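Local coordinates for protein nicastrin (Dictyostelium purpureum, PDB 4R12) that probably serves as an essential subunit of gamma-secretase, the complex that cleaves membrane proteins such as Notch receptors within the membrane, with a putative part in recruiting substrates, at residues 322-328 / 397-403; 25-30 / 571-577. One frame throughout, in Å; residues are numbered along the deposited sequence.

From the N terminus, the chain enters contact 2 almost at once: 25-30 belongs to the small lobe, and its partner 571-577 arrives more than 500 residues later, so this pairing closes a loop that takes in most of the protein. Contact 1 is nested inside that loop. There 322-328 meets 397-403 after 68 intervening residues of mixed helix and strand, all within the large lobe. The two contacts lie on opposite sides of the chain's centre, their own centres about 30 Å apart, and do not touch. Contact 1 joins two parallel strands inside the large lobe, whereas contact 2 ties the beginning of the chain to its end.

Contact 1: residues 322-328 / 397-403; sequences IIELNQI and VVVITDH
Ile323 and Val398 run alongside each other on one face of a parallel strand pair, with Ile323 CD1 4.0 Å from Val398 CB. On that face Ile400 reaches back along the strands: with CG1 anti to its own carbonyl carbon (chi1 -54°), its CD1 touches both Ile323 CG2 and Leu325 CD2, 4.2 Å from each. Ile400 CG2 meets Ile328 CG2 at 4.0 Å, beyond the end of the strand. The other face carries Ile322, Val397, Glu324 and Val399. Glu324 is fully extended and runs beside Val399, its OE1 3.9 Å from Val399 CG2. Its buried carboxylate is well satisfied: Asn326 ND2 donates to OE2 at 2.9 Å from above the carboxylate plane, and Ser384 N and Ser385 OG bind it as well. Both strands lie in the mixed sheet of the large lobe, whose sequence family groups with the zinc exopeptidases; strand 214-220 runs parallel beside 322-325, and 339-347 antiparallel beside 397-401. Backbone bonds alternate across the pair, among them Ile400 N to Glu324 O, 2.8 Å and nearly straight. Past the strands a weak bond from Asp402 N to Gln327 O and a water join the segments. Water 1 donates to Asn326 O, accepts from Gln327 NE2, whose OE1 takes Asn409 ND2, and lies in the His403 ring plane, 2.7 Å from His403 NE2. Thr401 OG1, also bonded to His345 NE2, accepts from His403 N in an ST turn and lies above one ring face, toward its rim, while Tyr405 O binds ND1, so the imidazole is held at both nitrogens.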
loop_
_atom_site.group_PDB
_atom_site.type_symbol
_atom_site.label_atom_id
_atom_site.label_comp_id
_atom_site.label_asym_id
_atom_site.label_seq_id
_atom_site.Cartn_x
_atom_site.Cartn_y
_atom_site.Cartn_z
ATOM N N ILE A 322 -16.815 -6.265 -12.228
ATOM C CA ILE A 322 -15.711 -5.805 -11.397
ATOM C C ILE A 322 -14.727 -5.001 -12.229
ATOM O O ILE A 322 -14.226 -5.484 -13.244
ATOM C CB ILE A 322 -14.972 -6.984 -10.728
ATOM C CG1 ILE A 322 -15.904 -7.702 -9.746
ATOM C CG2 ILE A 322 -13.721 -6.484 -10.019
ATOM C CD1 ILE A 322 -15.298 -8.957 -9.126
ATOM N N ILE A 323 -14.468 -3.771 -11.805
ATOM C CA ILE A 323 -13.431 -2.942 -12.395
ATOM C C ILE A 323 -12.307 -2.727 -11.363
ATOM O O ILE A 323 -12.567 -2.265 -10.250
ATOM C CB ILE A 323 -13.992 -1.567 -12.837
ATOM C CG1 ILE A 323 -15.286 -1.741 -13.640
ATOM C CG2 ILE A 323 -12.956 -0.779 -13.630
ATOM C CD1 ILE A 323 -15.073 -2.408 -14.982
ATOM N N GLU A 324 -11.072 -3.053 -11.730
ATOM C CA GLU A 324 -9.944 -2.843 -10.836
ATOM C C GLU A 324 -8.917 -1.904 -11.452
ATOM O O GLU A 324 -8.561 -2.032 -12.622
ATOM C CB GLU A 324 -9.257 -4.167 -10.473
ATOM C CG GLU A 324 -8.050 -3.982 -9.522
ATOM C CD GLU A 324 -7.407 -5.296 -9.123
ATOM O OE1 GLU A 324 -7.930 -6.361 -9.538
ATOM O OE2 GLU A 324 -6.369 -5.268 -8.407
ATOM N N LEU A 325 -8.450 -0.957 -10.648
ATOM C CA LEU A 325 -7.330 -0.114 -11.029
ATOM C C LEU A 325 -6.048 -0.725 -10.464
ATOM O O LEU A 325 -5.969 -0.982 -9.277
ATOM C CB LEU A 325 -7.527 1.308 -10.500
ATOM C CG LEU A 325 -8.879 1.925 -10.852
ATOM C CD1 LEU A 325 -8.888 3.367 -10.382
ATOM C CD2 LEU A 325 -9.148 1.831 -12.359
ATOM N N ASN A 326 -5.050 -0.976 -11.306
ATOM C CA ASN A 326 -3.848 -1.617 -10.795
ATOM C C ASN A 326 -2.603 -1.197 -11.561
ATOM O O ASN A 326 -2.226 -1.829 -12.564
ATOM C CB ASN A 326 -4.012 -3.137 -10.830
ATOM C CG ASN A 326 -3.039 -3.835 -9.886
ATOM O OD1 ASN A 326 -1.827 -3.664 -10.008
ATOM N ND2 ASN A 326 -3.569 -4.577 -8.911
ATOM N N GLN A 327 -1.983 -0.130 -11.047
ATOM C CA GLN A 327 -0.868 0.621 -11.657
ATOM C C GLN A 327 -1.296 1.342 -12.939
ATOM O O GLN A 327 -1.222 0.785 -14.043
ATOM C CB GLN A 327 0.337 -0.299 -11.915
ATOM C CG GLN A 327 0.786 -1.071 -10.669
ATOM C CD GLN A 327 2.215 -1.598 -10.787
ATOM O OE1 GLN A 327 3.171 -0.942 -10.361
ATOM N NE2 GLN A 327 2.366 -2.768 -11.395
ATOM N N ILE A 328 -1.745 2.589 -12.794
ATOM C CA ILE A 328 -2.294 3.326 -13.943
ATOM C C ILE A 328 -1.661 4.705 -14.131
ATOM O O ILE A 328 -2.155 5.527 -14.921
ATOM C CB ILE A 328 -3.832 3.476 -13.824
ATOM C CG1 ILE A 328 -4.227 4.269 -12.569
ATOM C CG2 ILE A 328 -4.517 2.099 -13.847
ATOM C CD1 ILE A 328 -5.728 4.636 -12.536
ATOM N N VAL A 397 -14.776 -9.073 -15.606
ATOM C CA VAL A 397 -13.734 -8.501 -14.777
ATOM C C VAL A 397 -12.750 -7.772 -15.676
ATOM O O VAL A 397 -12.259 -8.335 -16.653
ATOM C CB VAL A 397 -13.004 -9.579 -13.965
ATOM C CG1 VAL A 397 -11.816 -8.973 -13.223
ATOM C CG2 VAL A 397 -13.965 -10.271 -12.991
ATOM N N VAL A 398 -12.504 -6.504 -15.368
ATOM C CA VAL A 398 -11.573 -5.696 -16.133
ATOM C C VAL A 398 -10.540 -5.110 -15.195
ATOM O O VAL A 398 -10.872 -4.308 -14.316
ATOM C CB VAL A 398 -12.272 -4.556 -16.887
ATOM C CG1 VAL A 398 -11.245 -3.754 -17.680
ATOM C CG2 VAL A 398 -13.379 -5.106 -17.815
ATOM N N VAL A 399 -9.300 -5.539 -15.370
ATOM C CA VAL A 399 -8.189 -4.973 -14.630
ATOM C C VAL A 399 -7.494 -3.959 -15.538
ATOM O O VAL A 399 -7.021 -4.299 -16.617
ATOM C CB VAL A 399 -7.204 -6.063 -14.161
ATOM C CG1 VAL A 399 -6.080 -5.462 -13.340
ATOM C CG2 VAL A 399 -7.949 -7.130 -13.352
ATOM N N ILE A 400 -7.460 -2.707 -15.104
ATOM C CA ILE A 400 -6.841 -1.645 -15.881
ATOM C C ILE A 400 -5.424 -1.359 -15.371
ATOM O O ILE A 400 -5.250 -1.041 -14.203
ATOM C CB ILE A 400 -7.682 -0.345 -15.813
ATOM C CG1 ILE A 400 -9.137 -0.618 -16.225
ATOM C CG2 ILE A 400 -7.048 0.746 -16.659
ATOM C CD1 ILE A 400 -10.035 0.648 -16.243
ATOM N N THR A 401 -4.425 -1.473 -16.248
ATOM C CA THR A 401 -3.030 -1.240 -15.872
ATOM C C THR A 401 -2.321 -0.393 -16.913
ATOM O O THR A 401 -2.887 -0.083 -17.966
ATOM C CB THR A 401 -2.220 -2.576 -15.729
ATOM O OG1 THR A 401 -1.784 -3.013 -17.024
ATOM C CG2 THR A 401 -3.048 -3.679 -15.077
ATOM N N ASP A 402 -1.067 -0.053 -16.633
ATOM C CA ASP A 402 -0.256 0.719 -17.569
ATOM C C ASP A 402 0.775 -0.144 -18.297
ATOM O O ASP A 402 1.771 0.374 -18.820
ATOM C CB ASP A 402 0.448 1.881 -16.863
ATOM C CG ASP A 402 1.282 1.439 -15.684
ATOM O OD1 ASP A 402 1.589 0.223 -15.573
ATOM O OD2 ASP A 402 1.615 2.321 -14.856
ATOM N N HIS A 403 0.537 -1.452 -18.342
ATOM C CA HIS A 403 1.471 -2.351 -19.011
ATOM C C HIS A 403 0.758 -3.512 -19.697
ATOM O O HIS A 403 -0.265 -4.013 -19.216
ATOM C CB HIS A 403 2.484 -2.907 -18.001
ATOM C CG HIS A 403 1.838 -3.620 -16.850
ATOM N ND1 HIS A 403 1.730 -4.997 -16.785
ATOM C CD2 HIS A 403 1.220 -3.146 -15.744
ATOM C CE1 HIS A 403 1.093 -5.334 -15.679
ATOM N NE2 HIS A 403 0.769 -4.230 -15.029
HETATM O O HOH W 1 -0.199 -4.011 -12.486
#

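Contact 2: residues 25-30 / 571-577; sequences TKIMTS and IFTESNW
Ile27 has CG1 anti to its carbonyl carbon (chi1 -55°) and a second bend at chi2, which together swing CD1 across to Glu574, while Glu574 stretches out with CG anti to the backbone N (chi1 176°) and offers its aliphatic stem. The two side chains meet at an angle, Ile27 CD1 lying 3.4 Å from Glu574 CB and close to CG as well, a tight fit. The CG2 branch turns off instead to the edge of the Phe572 ring, near its plane, where Ile27 CG2 lies 4.3 Å from Phe572 CD1. Thr29 CG2 touches the same ring, and Trp273 packs against it edge-to-face. Cutting Ile27 back to an alanine removes both branches and would probably leave a gap beside the Glu574 stem and the Phe572 edge. The backbones form an antiparallel ladder, with Met28 and Thr573 as a hydrogen-bonded pair and Ile27 and Glu574 as a non-hydrogen-bonded one. A small-lobe strand from the start of the chain thus pairs with one from near its C-terminal end, and strand 192-203 continues the sheet from 572-575. On the opposite face from Ile27, Met28 CB lies 3.4 Å from Thr573 OG1, whose bonding partner is Ser183, and the twice-bent Met28 chain brings CE to 4.0 Å from Ser575 CB. At the far end Thr25 CG2 lies against the six-membered ring of Trp577, 3.7 Å from CH2. The Glu574 carboxylate is gripped at OE2 by Tyr485 OH and by water 2, which donates to it at 2.8 Å and also reaches Thr25 OG1, itself bound by Arg228.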
loop_
_atom_site.group_PDB
_atom_site.type_symbol
_atom_site.label_atom_id
_atom_site.label_comp_id
_atom_site.label_asym_id
_atom_site.label_seq_id
_atom_site.Cartn_x
_atom_site.Cartn_y
_atom_site.Cartn_z
ATOM N N THR A 25 12.893 -3.050 8.957
ATOM C CA THR A 25 12.356 -3.784 10.107
ATOM C C THR A 25 12.299 -5.269 9.791
ATOM O O THR A 25 12.512 -5.655 8.643
ATOM C CB THR A 25 10.957 -3.283 10.483
ATOM O OG1 THR A 25 10.073 -3.516 9.390
ATOM C CG2 THR A 25 10.987 -1.771 10.807
ATOM N N LYS A 26 12.017 -6.091 10.799
ATOM C CA LYS A 26 12.006 -7.549 10.620
ATOM C C LYS A 26 10.592 -8.099 10.440
ATOM O O LYS A 26 9.675 -7.792 11.219
ATOM C CB LYS A 26 12.679 -8.254 11.813
ATOM C CG LYS A 26 13.330 -9.613 11.455
ATOM C CD LYS A 26 14.784 -9.396 11.015
ATOM C CE LYS A 26 15.401 -10.615 10.336
ATOM N NZ LYS A 26 16.834 -10.329 9.993
ATOM N N ILE A 27 10.419 -8.918 9.404
ATOM C CA ILE A 27 9.151 -9.577 9.153
ATOM C C ILE A 27 9.362 -11.089 9.176
ATOM O O ILE A 27 10.262 -11.600 8.516
ATOM C CB ILE A 27 8.547 -9.167 7.793
ATOM C CG1 ILE A 27 8.412 -7.644 7.682
ATOM C CG2 ILE A 27 7.210 -9.864 7.565
ATOM C CD1 ILE A 27 7.304 -7.074 8.492
ATOM N N MET A 28 8.546 -11.799 9.942
ATOM C CA MET A 28 8.650 -13.254 9.981
ATOM C C MET A 28 7.614 -13.900 9.059
ATOM O O MET A 28 6.545 -13.335 8.807
ATOM C CB MET A 28 8.498 -13.774 11.412
ATOM C CG MET A 28 9.827 -13.961 12.141
ATOM S SD MET A 28 10.836 -12.470 12.255
ATOM C CE MET A 28 9.696 -11.435 13.176
ATOM N N THR A 29 7.964 -15.069 8.532
ATOM C CA THR A 29 7.042 -15.873 7.738
ATOM C C THR A 29 6.931 -17.265 8.346
ATOM O O THR A 29 7.528 -17.531 9.388
ATOM C CB THR A 29 7.502 -15.999 6.289
ATOM O OG1 THR A 29 8.765 -16.680 6.261
ATOM C CG2 THR A 29 7.639 -14.608 5.664
ATOM N N SER A 30 6.179 -18.150 7.700
ATOM C CA SER A 30 6.102 -19.552 8.135
ATOM C C SER A 30 7.469 -20.207 8.245
ATOM O O SER A 30 7.768 -20.870 9.236
ATOM C CB SER A 30 5.247 -20.377 7.172
ATOM O OG SER A 30 3.872 -20.106 7.350
ATOM N N ILE A 571 1.287 -16.120 5.496
ATOM C CA ILE A 571 1.694 -15.925 6.883
ATOM C C ILE A 571 2.812 -14.904 6.986
ATOM O O ILE A 571 3.973 -15.225 6.730
ATOM C CB ILE A 571 2.181 -17.232 7.528
ATOM C CG1 ILE A 571 1.095 -18.306 7.454
ATOM C CG2 ILE A 571 2.609 -16.965 8.987
ATOM C CD1 ILE A 571 -0.186 -17.928 8.165
ATOM N N PHE A 572 2.460 -13.680 7.357
ATOM C CA PHE A 572 3.432 -12.610 7.556
ATOM C C PHE A 572 3.165 -11.968 8.900
ATOM O O PHE A 572 2.032 -11.599 9.199
ATOM C CB PHE A 572 3.357 -11.550 6.449
ATOM C CG PHE A 572 3.662 -12.087 5.090
ATOM C CD1 PHE A 572 4.964 -12.137 4.632
ATOM C CD2 PHE A 572 2.653 -12.551 4.276
ATOM C CE1 PHE A 572 5.251 -12.628 3.362
ATOM C CE2 PHE A 572 2.941 -13.052 3.021
ATOM C CZ PHE A 572 4.240 -13.092 2.569
ATOM N N THR A 573 4.209 -11.847 9.711
ATOM C CA THR A 573 4.075 -11.264 11.035
ATOM C C THR A 573 5.233 -10.322 11.291
ATOM O O THR A 573 6.399 -10.732 11.297
ATOM C CB THR A 573 4.051 -12.337 12.159
ATOM O OG1 THR A 573 5.291 -13.059 12.159
ATOM C CG2 THR A 573 2.886 -13.300 11.974
ATOM N N GLU A 574 4.909 -9.061 11.528
ATOM C CA GLU A 574 5.934 -8.056 11.727
ATOM C C GLU A 574 6.402 -8.040 13.171
ATOM O O GLU A 574 5.584 -8.070 14.097
ATOM C CB GLU A 574 5.410 -6.679 11.336
ATOM C CG GLU A 574 6.382 -5.543 11.610
ATOM C CD GLU A 574 5.801 -4.212 11.181
ATOM O OE1 GLU A 574 5.351 -3.436 12.054
ATOM O OE2 GLU A 574 5.778 -3.961 9.967
ATOM N N SER A 575 7.716 -7.997 13.355
ATOM C CA SER A 575 8.300 -7.878 14.692
ATOM C C SER A 575 7.758 -6.686 15.460
ATOM O O SER A 575 7.588 -5.598 14.887
ATOM C CB SER A 575 9.816 -7.743 14.598
ATOM O OG SER A 575 10.382 -7.550 15.885
ATOM N N ASN A 576 7.502 -6.883 16.754
ATOM C CA ASN A 576 7.318 -5.759 17.674
ATOM C C ASN A 576 8.656 -5.076 17.877
ATOM O O ASN A 576 9.706 -5.709 17.740
ATOM C CB ASN A 576 6.779 -6.201 19.047
ATOM C CG ASN A 576 5.385 -6.815 18.980
ATOM O OD1 ASN A 576 4.643 -6.606 18.025
ATOM N ND2 ASN A 576 5.027 -7.577 20.011
ATOM N N TRP A 577 8.629 -3.788 18.206
ATOM C CA TRP A 577 9.833 -3.108 18.667
ATOM C C TRP A 577 9.499 -1.955 19.613
ATOM O O TRP A 577 8.405 -1.379 19.550
ATOM C CB TRP A 577 10.656 -2.601 17.482
ATOM C CG TRP A 577 9.984 -1.551 16.644
ATOM C CD1 TRP A 577 9.877 -0.213 16.929
ATOM C CD2 TRP A 577 9.358 -1.741 15.369
ATOM N NE1 TRP A 577 9.210 0.430 15.909
ATOM C CE2 TRP A 577 8.882 -0.484 14.944
ATOM C CE3 TRP A 577 9.146 -2.853 14.551
ATOM C CZ2 TRP A 577 8.208 -0.309 13.733
ATOM C CZ3 TRP A 577 8.475 -2.676 13.348
ATOM C CH2 TRP A 577 8.015 -1.411 12.953
HETATM O O HOH W 2 7.881 -2.411 8.951
#